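Local coordinates for conserved protein (Methanothermobacter thermautotrophicus, PDB 2WNY) that is of unknown function but belongs to an RNA-binding family and is encoded in the exosome superoperon, so it probably binds RNA, at residues C14-G19 with H112-H117; R96-K101 with E108-G113. The protein carries 1 engineered substitution. One frame throughout, in Å; residues are numbered along the deposited sequence.

Contact 1. Residues C14-G19 with H112-H117; sequences CLMVYG and HGDAIH. Engineered in segment 14-19: Cys14 (natural residue Arg).
Two antiparallel strand ends pair at Cys14 (engineered, Arg in nature) and His117, then splay apart. His117 N gives a nearly straight bond along the C=O axis of Cys14 O (2.8 Å), and Cys14 N returns one to His117 O (2.9 Å). The imidazole, its CG anti to the carbonyl carbon (chi1 -65°), sets an edge toward Cys14 O. On the other face of the sheet Leu15 and Ile116 run side by side, CD1 against CG1 at 3.7 Å; Leu15 holds CG in the crowded position between N and the carbonyl carbon (chi1 72°). Beyond, water takes over: one molecule accepts from Met16 N (2.9 Å) and donates to Ala115 O and Asp114 OD1, while a second joins that OD1 to Tyr18 OH, also hydrogen-bonded to Tyr47 N. Asp114 meets Tyr18 tip to tip, OD1 3.7 Å from CE2 at the ring edge, the planes 81° apart. An alanine at Asp114 removes the carboxylate and would probably leave both waters poorly held and Lys99, salt-bridged to OD2, reliant on Glu21 and Met16 O. Strand 51-59 flanks 14-17 on its second edge, Leu15 packs against Val26 and Leu30 of helix 23-30, and strand 92-98 lies beyond 115-117.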
loop_
_atom_site.group_PDB
_atom_site.type_symbol
_atom_site.label_atom_id
_atom_site.label_comp_id
_atom_site.label_asym_id
_atom_site.label_seq_id
_atom_site.Cartn_x
_atom_site.Cartn_y
_atom_site.Cartn_z
ATOM N N CYS A 14 -0.557 -5.980 -2.905
ATOM C CA CYS A 14 -0.885 -6.725 -4.084
ATOM C C CYS A 14 -0.553 -5.866 -5.316
ATOM O O CYS A 14 -0.871 -4.679 -5.337
ATOM C CB CYS A 14 -2.393 -7.038 -4.036
ATOM S SG CYS A 14 -2.910 -8.064 -5.319
ATOM N N LEU A 15 0.074 -6.448 -6.337
ATOM C CA LEU A 15 0.186 -5.759 -7.660
ATOM C C LEU A 15 0.328 -6.792 -8.747
ATOM O O LEU A 15 0.549 -7.980 -8.459
ATOM C CB LEU A 15 1.262 -4.661 -7.719
ATOM C CG LEU A 15 2.758 -4.979 -7.723
ATOM C CD1 LEU A 15 3.518 -3.721 -8.103
ATOM C CD2 LEU A 15 3.220 -5.533 -6.378
ATOM N N MET A 16 0.111 -6.361 -9.986
ATOM C CA MET A 16 -0.052 -7.293 -11.076
ATOM C C MET A 16 1.025 -7.106 -12.107
ATOM O O MET A 16 1.546 -5.996 -12.293
ATOM C CB MET A 16 -1.439 -7.128 -11.711
ATOM C CG MET A 16 -2.365 -6.332 -10.820
ATOM S SD MET A 16 -4.022 -6.954 -10.744
ATOM C CE MET A 16 -3.885 -7.862 -9.212
ATOM N N VAL A 17 1.361 -8.208 -12.764
ATOM C CA VAL A 17 2.302 -8.164 -13.878
ATOM C C VAL A 17 1.560 -8.696 -15.096
ATOM O O VAL A 17 1.223 -9.893 -15.152
ATOM C CB VAL A 17 3.542 -9.037 -13.643
ATOM C CG1 VAL A 17 4.545 -8.862 -14.794
ATOM C CG2 VAL A 17 4.214 -8.707 -12.295
ATOM N N TYR A 18 1.337 -7.813 -16.062
ATOM C CA TYR A 18 0.685 -8.197 -17.307
ATOM C C TYR A 18 1.724 -8.775 -18.284
ATOM O O TYR A 18 2.940 -8.719 -18.041
ATOM C CB TYR A 18 -0.114 -7.024 -17.888
ATOM C CG TYR A 18 -1.369 -6.767 -17.080
ATOM C CD1 TYR A 18 -2.584 -7.356 -17.434
ATOM C CD2 TYR A 18 -1.330 -5.984 -15.923
ATOM C CE1 TYR A 18 -3.727 -7.166 -16.674
ATOM C CE2 TYR A 18 -2.471 -5.792 -15.146
ATOM C CZ TYR A 18 -3.655 -6.383 -15.521
ATOM O OH TYR A 18 -4.769 -6.206 -14.761
ATOM N N GLY A 19 1.230 -9.354 -19.367
ATOM C CA GLY A 19 2.091 -10.085 -20.303
ATOM C C GLY A 19 3.192 -9.221 -20.895
ATOM O O GLY A 19 4.299 -9.692 -21.059
ATOM N N HIS A 112 -8.836 3.793 -9.194
ATOM C CA HIS A 112 -8.999 2.615 -10.022
ATOM C C HIS A 112 -7.803 2.542 -10.961
ATOM O O HIS A 112 -6.989 3.477 -11.036
ATOM C CB HIS A 112 -10.301 2.675 -10.848
ATOM C CG HIS A 112 -11.559 2.762 -10.029
ATOM N ND1 HIS A 112 -11.906 1.820 -9.081
ATOM C CD2 HIS A 112 -12.568 3.668 -10.043
ATOM C CE1 HIS A 112 -13.063 2.153 -8.533
ATOM N NE2 HIS A 112 -13.487 3.270 -9.101
ATOM N N GLY A 113 -7.706 1.429 -11.677
ATOM C CA GLY A 113 -6.647 1.245 -12.653
ATOM C C GLY A 113 -5.535 0.369 -12.125
ATOM O O GLY A 113 -5.648 -0.244 -11.052
ATOM N N ASP A 114 -4.452 0.316 -12.895
ATOM C CA ASP A 114 -3.316 -0.528 -12.561
ATOM C C ASP A 114 -2.549 0.087 -11.415
ATOM O O ASP A 114 -1.820 1.112 -11.564
ATOM C CB ASP A 114 -2.419 -0.727 -13.777
ATOM C CG ASP A 114 -1.594 -1.996 -13.693
ATOM O OD1 ASP A 114 -1.897 -2.891 -12.859
ATOM O OD2 ASP A 114 -0.641 -2.094 -14.487
ATOM N N ALA A 115 -2.721 -0.530 -10.252
ATOM C CA ALA A 115 -2.161 0.052 -9.055
ATOM C C ALA A 115 -1.407 -0.940 -8.188
ATOM O O ALA A 115 -1.528 -2.162 -8.344
ATOM C CB ALA A 115 -3.262 0.748 -8.243
ATOM N N ILE A 116 -0.616 -0.380 -7.287
ATOM C CA ILE A 116 -0.059 -1.111 -6.176
ATOM C C ILE A 116 -1.089 -0.985 -5.049
ATOM O O ILE A 116 -1.355 0.120 -4.574
ATOM C CB ILE A 116 1.289 -0.513 -5.754
ATOM C CG1 ILE A 116 2.231 -0.459 -6.975
ATOM C CG2 ILE A 116 1.903 -1.342 -4.603
ATOM C CD1 ILE A 116 3.663 -0.108 -6.652
ATOM N N HIS A 117 -1.705 -2.101 -4.657
ATOM C CA HIS A 117 -2.780 -2.023 -3.669
ATOM C C HIS A 117 -2.164 -2.300 -2.303
ATOM O O HIS A 117 -1.556 -3.354 -2.107
ATOM C CB HIS A 117 -3.872 -3.070 -3.924
ATOM C CG HIS A 117 -4.634 -2.884 -5.205
ATOM N ND1 HIS A 117 -4.058 -3.032 -6.452
ATOM C CD2 HIS A 117 -5.949 -2.631 -5.429
ATOM C CE1 HIS A 117 -4.972 -2.831 -7.387
ATOM N NE2 HIS A 117 -6.126 -2.586 -6.793
HETATM O O HOH W 1 -0.905 -3.711 -10.395
HETATM O O HOH W 2 -4.291 -3.898 -13.208
#

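Contact 2. Residues R96-K101 with E108-G113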
loop_
_atom_site.group_PDB
_atom_site.type_symbol
_atom_site.label_atom_id
_atom_site.label_comp_id
_atom_site.label_asym_id
_atom_site.label_seq_id
_atom_site.Cartn_x
_atom_site.Cartn_y
_atom_site.Cartn_z
ATOM N N ARG A 96 -4.275 2.778 -2.808
ATOM C CA ARG A 96 -3.788 2.359 -4.118
ATOM C C ARG A 96 -2.885 3.440 -4.683
ATOM O O ARG A 96 -3.254 4.621 -4.708
ATOM C CB ARG A 96 -4.951 2.158 -5.078
ATOM C CG ARG A 96 -6.028 1.239 -4.599
ATOM C CD ARG A 96 -7.061 1.010 -5.675
ATOM N NE ARG A 96 -8.164 0.210 -5.155
ATOM C CZ ARG A 96 -9.100 -0.366 -5.903
ATOM N NH1 ARG A 96 -9.085 -0.231 -7.220
ATOM N NH2 ARG A 96 -10.058 -1.079 -5.325
ATOM N N LEU A 97 -1.727 3.028 -5.181
ATOM C CA LEU A 97 -0.758 3.968 -5.736
ATOM C C LEU A 97 -0.473 3.597 -7.182
ATOM O O LEU A 97 -0.406 2.394 -7.529
ATOM C CB LEU A 97 0.533 3.956 -4.907
ATOM C CG LEU A 97 0.471 4.377 -3.420
ATOM C CD1 LEU A 97 1.748 3.968 -2.671
ATOM C CD2 LEU A 97 0.217 5.876 -3.250
ATOM N N ASP A 98 -0.331 4.625 -8.016
ATOM C CA ASP A 98 -0.049 4.435 -9.432
ATOM C C ASP A 98 1.249 3.655 -9.613
ATOM O O ASP A 98 2.279 4.006 -9.049
ATOM C CB ASP A 98 0.031 5.773 -10.179
ATOM C CG ASP A 98 0.096 5.584 -11.685
ATOM O OD1 ASP A 98 -0.960 5.636 -12.325
ATOM O OD2 ASP A 98 1.187 5.310 -12.219
ATOM N N LYS A 99 1.175 2.567 -10.364
ATOM C CA LYS A 99 2.338 1.726 -10.564
ATOM C C LYS A 99 3.436 2.406 -11.389
ATOM O O LYS A 99 4.605 2.229 -11.121
ATOM C CB LYS A 99 1.912 0.408 -11.212
ATOM C CG LYS A 99 3.061 -0.584 -11.349
ATOM C CD LYS A 99 2.536 -2.002 -11.608
ATOM C CE LYS A 99 1.976 -2.083 -12.981
ATOM N NZ LYS A 99 1.348 -3.424 -13.345
ATOM N N GLN A 100 3.061 3.199 -12.384
ATOM C CA GLN A 100 4.053 3.810 -13.254
ATOM C C GLN A 100 4.762 4.921 -12.523
ATOM O O GLN A 100 5.986 5.089 -12.634
ATOM C CB GLN A 100 3.389 4.349 -14.532
ATOM C CG GLN A 100 2.709 3.280 -15.400
ATOM C CD GLN A 100 3.576 2.081 -15.709
ATOM O OE1 GLN A 100 4.767 2.187 -15.995
ATOM N NE2 GLN A 100 2.971 0.911 -15.635
ATOM N N LYS A 101 3.976 5.691 -11.776
ATOM C CA LYS A 101 4.530 6.688 -10.880
ATOM C C LYS A 101 5.446 6.069 -9.824
ATOM O O LYS A 101 6.547 6.580 -9.592
ATOM C CB LYS A 101 3.418 7.517 -10.240
ATOM C CG LYS A 101 2.694 8.417 -11.232
ATOM C CD LYS A 101 3.607 9.434 -11.937
ATOM C CE LYS A 101 3.712 10.743 -11.156
ATOM N NZ LYS A 101 4.489 11.791 -11.912
ATOM N N GLU A 108 1.599 8.176 -5.973
ATOM C CA GLU A 108 0.427 8.867 -6.496
ATOM C C GLU A 108 -0.805 8.032 -6.158
ATOM O O GLU A 108 -0.997 6.961 -6.725
ATOM C CB GLU A 108 0.572 9.084 -8.008
ATOM C CG GLU A 108 -0.580 9.865 -8.697
ATOM C CD GLU A 108 -0.698 11.308 -8.218
ATOM O OE1 GLU A 108 0.300 12.052 -8.314
ATOM O OE2 GLU A 108 -1.794 11.693 -7.755
ATOM N N PRO A 109 -1.651 8.532 -5.237
ATOM C CA PRO A 109 -2.869 7.802 -4.898
ATOM C C PRO A 109 -3.809 7.763 -6.100
ATOM O O PRO A 109 -3.954 8.753 -6.824
ATOM C CB PRO A 109 -3.477 8.624 -3.752
ATOM C CG PRO A 109 -2.891 10.005 -3.904
ATOM C CD PRO A 109 -1.553 9.839 -4.558
ATOM N N VAL A 110 -4.404 6.604 -6.340
ATOM C CA VAL A 110 -5.393 6.463 -7.400
ATOM C C VAL A 110 -6.607 5.722 -6.856
ATOM O O VAL A 110 -6.545 5.117 -5.778
ATOM C CB VAL A 110 -4.828 5.727 -8.643
ATOM C CG1 VAL A 110 -3.775 6.582 -9.369
ATOM C CG2 VAL A 110 -4.267 4.366 -8.257
ATOM N N ARG A 111 -7.701 5.761 -7.607
ATOM C CA ARG A 111 -8.941 5.126 -7.181
ATOM C C ARG A 111 -9.191 3.811 -7.918
ATOM O O ARG A 111 -9.708 2.847 -7.346
ATOM C CB ARG A 111 -10.123 6.085 -7.368
ATOM C CG ARG A 111 -10.033 7.334 -6.507
ATOM C CD ARG A 111 -10.252 7.017 -5.037
ATOM N NE ARG A 111 -10.215 8.213 -4.202
ATOM C CZ ARG A 111 -10.674 8.276 -2.954
ATOM N NH1 ARG A 111 -11.220 7.210 -2.378
ATOM N NH2 ARG A 111 -10.585 9.414 -2.276
ATOM N N HIS A 112 -8.836 3.793 -9.194
ATOM C CA HIS A 112 -8.999 2.615 -10.022
ATOM C C HIS A 112 -7.803 2.542 -10.961
ATOM O O HIS A 112 -6.989 3.477 -11.036
ATOM C CB HIS A 112 -10.301 2.675 -10.848
ATOM C CG HIS A 112 -11.559 2.762 -10.029
ATOM N ND1 HIS A 112 -11.906 1.820 -9.081
ATOM C CD2 HIS A 112 -12.568 3.668 -10.043
ATOM C CE1 HIS A 112 -13.063 2.153 -8.533
ATOM N NE2 HIS A 112 -13.487 3.270 -9.101
ATOM N N GLY A 113 -7.706 1.429 -11.677
ATOM C CA GLY A 113 -6.647 1.245 -12.653
ATOM C C GLY A 113 -5.535 0.369 -12.125
ATOM O O GLY A 113 -5.648 -0.244 -11.052
HETATM O O HOH W 3 2.660 5.890 -7.166
#
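Backbone bonds at alternate positions join the end of strand 92-98 to the short edge strand 109-110. Asp98 N donates to Glu108 O at 2.8 Å, in the carbonyl plane, whereas Val110 N approaches Arg96 O from above its carbonyl plane, 36° out of it. Between them Leu97 faces Pro109 as a non-hydrogen-bonded pair; here CA-H...O contacts run both ways, from Pro109 CA to Arg96 O and from Leu97 CA to Glu108 O. A water extends the pairing by one step, accepting from Glu108 N (2.8 Å) and donating to Asp98 O.

Asp98 is also the N-cap of helix 99-103. With CG anti to the backbone N (chi1 -171°), it turns OD2 over the first turn, where the anti lone pair takes a nearly straight bond from Lys101 N (2.8 Å) and OD2 also receives a weak, bent one from Gln100 N. Its CB meanwhile touches Val110 CG1 at 4.0 Å, the two side chains crossing obliquely; the other methyl, CG2, lies against Arg96 CB (3.9 Å). Arg96 extends from CG to NE, carrying one guanidinium face over Arg111 O; NH1 comes within 3.1 Å of that oxygen at an angle too poor for a hydrogen bond. Leu97 CD2 rests on the Glu108-Pro109 peptide. Farther out, the aliphatic parts of Lys101 and Glu108 run alongside each other, CG to CB 3.9 Å, their charged ends apart.

The direct hydrogen bonds between the segments are thus all main-chain; the side chains add van der Waals packing, much of it from the stems of Arg96 and Glu108. Asp98 links strand pairing to helix capping, its N-H serving one and its carboxylate the other; the helix N-terminus and the N-H groups it caps would probably favour the charged form of that carboxylate.

Overall arrangement
Contacts 1 and 2 lie with centres about 9 Å apart on one antiparallel sheet, in which strand 115-122 separates 8-17 from 92-98 and the short strand 109-110 forms an edge. Along the chain 14-19 comes first, then 96-101 and 108-113, which runs on into 112-117; His112 and Gly113 belong to both contacts. Lys99, at the start of helix 99-103, ties them directly, reaching from contact 2 to Asp114 and Met16 O of contact 1. His117 and Arg96 also pack together. An early strand and the late strands 92-98, 109-110 and 115-122 are thus joined within the range of the RNA-binding family.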